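Local coordinates for protein exoenzyme S (Pseudomonas aeruginosa, PDB 6GN8) that is a secreted bacterial toxin thought to combine GTPase-activating and ADP-ribosyltransferase activities, the latter residing in this C-terminal domain, at residues V57-G65 / I159-Y167. The protein carries 2 engineered substitutions. Numbering follows the deposited sequence.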
# COMPACT_ATOMS: atom_id res chain seq x y z
N VAL C 57 23.36 36.87 12.79
CA VAL C 57 22.80 36.99 14.14
C VAL C 57 22.09 38.36 14.26
O VAL C 57 20.96 38.40 14.72
CB VAL C 57 23.88 36.74 15.23
CG1 VAL C 57 23.37 37.07 16.63
CG2 VAL C 57 24.38 35.30 15.17
N MET C 58 22.72 39.45 13.78
CA MET C 58 22.08 40.78 13.80
C MET C 58 20.87 40.83 12.85
O MET C 58 19.83 41.36 13.25
CB MET C 58 23.08 41.89 13.41
CG MET C 58 24.24 42.08 14.39
SD MET C 58 25.21 43.56 13.95
CE MET C 58 25.94 43.05 12.41
N ALA C 59 20.98 40.27 11.62
CA ALA C 59 19.85 40.27 10.67
C ALA C 59 18.63 39.48 11.21
O ALA C 59 17.49 39.96 11.10
CB ALA C 59 20.28 39.72 9.33
N LEU C 60 18.88 38.28 11.80
CA LEU C 60 17.84 37.42 12.38
C LEU C 60 17.19 38.14 13.57
O LEU C 60 15.98 38.08 13.71
CB LEU C 60 18.42 36.05 12.81
CG LEU C 60 18.80 35.06 11.67
CD1 LEU C 60 19.82 34.04 12.15
CD2 LEU C 60 17.59 34.32 11.12
N GLY C 61 17.99 38.87 14.36
CA GLY C 61 17.50 39.65 15.50
C GLY C 61 16.63 40.82 15.11
O GLY C 61 15.54 41.02 15.66
N LEU C 62 17.12 41.63 14.16
CA LEU C 62 16.41 42.80 13.63
C LEU C 62 15.05 42.37 13.09
O LEU C 62 14.04 43.00 13.40
CB LEU C 62 17.26 43.48 12.54
CG LEU C 62 18.44 44.34 13.02
CD1 LEU C 62 19.43 44.52 11.92
CD2 LEU C 62 17.97 45.71 13.57
N TYR C 63 15.02 41.27 12.33
CA TYR C 63 13.78 40.71 11.80
C TYR C 63 12.88 40.26 12.94
O TYR C 63 11.75 40.72 13.01
CB TYR C 63 14.08 39.51 10.84
CG TYR C 63 12.86 38.71 10.42
CD1 TYR C 63 12.39 37.66 11.21
CD2 TYR C 63 12.21 38.96 9.21
CE1 TYR C 63 11.25 36.95 10.85
CE2 TYR C 63 11.09 38.23 8.83
CZ TYR C 63 10.61 37.22 9.65
OH TYR C 63 9.48 36.51 9.33
N THR C 64 13.36 39.36 13.82
CA THR C 64 12.53 38.75 14.87
C THR C 64 11.95 39.81 15.78
O THR C 64 10.75 39.76 16.05
CB THR C 64 13.29 37.66 15.63
OG1 THR C 64 13.83 36.75 14.67
CG2 THR C 64 12.40 36.90 16.60
N GLY C 65 12.78 40.75 16.22
CA GLY C 65 12.36 41.80 17.13
C GLY C 65 11.31 42.76 16.60
O GLY C 65 10.37 43.08 17.34
N ILE C 159 15.30 27.99 11.38
CA ILE C 159 16.35 28.54 12.24
C ILE C 159 15.72 28.96 13.56
O ILE C 159 14.74 29.71 13.59
CB ILE C 159 17.16 29.69 11.56
CG1 ILE C 159 17.98 29.14 10.35
CG2 ILE C 159 18.08 30.45 12.58
CD1 ILE C 159 18.57 30.17 9.51
N ASP C 160 16.25 28.41 14.66
CA ASP C 160 15.81 28.74 16.00
C ASP C 160 16.48 30.05 16.38
O ASP C 160 17.72 30.13 16.39
CB ASP C 160 16.13 27.60 16.97
CG ASP C 160 15.94 27.95 18.43
OD1 ASP C 160 14.88 28.51 18.78
OD2 ASP C 160 16.86 27.66 19.23
N VAL C 161 15.68 31.09 16.60
CA VAL C 161 16.16 32.44 16.92
C VAL C 161 15.86 32.83 18.38
O VAL C 161 16.05 33.98 18.76
CB VAL C 161 15.57 33.49 15.93
CG1 VAL C 161 16.07 33.27 14.52
CG2 VAL C 161 14.04 33.50 15.96
N SER C 162 15.45 31.85 19.22
CA SER C 162 15.04 32.08 20.60
C SER C 162 16.15 32.63 21.48
O SER C 162 15.86 33.35 22.44
CB SER C 162 14.41 30.84 21.21
OG SER C 162 15.29 29.73 21.26
N GLY C 163 17.40 32.39 21.12
CA GLY C 163 18.56 32.92 21.83
C GLY C 163 18.95 34.30 21.36
O GLY C 163 19.76 34.98 22.02
N ILE C 164 18.39 34.76 20.23
CA ILE C 164 18.68 36.10 19.67
C ILE C 164 17.53 37.09 20.07
O ILE C 164 17.80 38.16 20.62
CB ILE C 164 18.86 36.01 18.11
CG1 ILE C 164 19.88 34.89 17.71
CG2 ILE C 164 19.30 37.36 17.54
CD1 ILE C 164 19.82 34.35 16.22
N SER C 165 16.27 36.73 19.79
CA SER C 165 15.11 37.57 20.11
C SER C 165 13.98 36.63 20.55
O SER C 165 13.74 35.59 19.91
CB SER C 165 14.74 38.46 18.93
OG SER C 165 13.62 39.29 19.18
N ASN C 166 13.38 36.93 21.75
CA ASN C 166 12.41 36.07 22.42
C ASN C 166 11.34 36.84 23.19
O ASN C 166 10.98 36.43 24.30
CB ASN C 166 13.15 35.10 23.36
CG ASN C 166 12.41 33.83 23.73
OD1 ASN C 166 11.60 33.29 22.97
ND2 ASN C 166 12.67 33.33 24.93
N TYR C 167 10.77 37.91 22.59
CA TYR C 167 9.64 38.61 23.22
C TYR C 167 8.54 37.60 23.43
O TYR C 167 8.30 36.78 22.53
CB TYR C 167 9.10 39.76 22.35
CG TYR C 167 9.92 41.03 22.34
CD1 TYR C 167 10.01 41.83 23.48
CD2 TYR C 167 10.52 41.49 21.17
CE1 TYR C 167 10.70 43.03 23.46
CE2 TYR C 167 11.22 42.69 21.14
CZ TYR C 167 11.32 43.45 22.29
OH TYR C 167 12.01 44.63 22.30
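A helix packed against the loop that leaves an edge strand gives this contact its form: Leu60 of helix 54-77 meets Ile159, Val161 and Ile164 in and just beyond strand 159-160. Leu60 CD1 lies 4.0 Å from Ile159 CG2, the two side chains crossing at about a right angle, while Leu60 CD2 lies 3.9 Å from Val161 CG1. At the next residue, Gly61, the absence of a side chain lets the loop come close. Ile164, with CG2 anti to its backbone N, lays that methyl 3.6 Å from Gly61 CA. The same Ile164 CG2 rests 3.4 Å from Val57 O, a van der Waals contact against the helix backbone; no hydrogen bond spans the two segments. Within the ADP-ribosyltransferase domain, the contact joins the helical part to the small three-stranded antiparallel sheet, where Ile159 pairs with Leu174; helix 83-99 adds Ala95 and Phe96 to the same apolar core. One turn beyond Leu60, Thr64 and Val161 meet tip to tip, Thr64 OG1 to Val161 CG2 at 3.5 Å. Thr64 OG1, beside the backbone N (chi1 -52°), turns back to bond Leu60 O at 2.7 Å, and Thr64 CG2 packs 3.7 Å from Ser165 CB. Leu60 O is thus gripped twice, by Thr64 N and Thr64 OG1 from opposite faces of its carbonyl plane. Ile164 O accepts a hydrogen bond from Arg46 NH2.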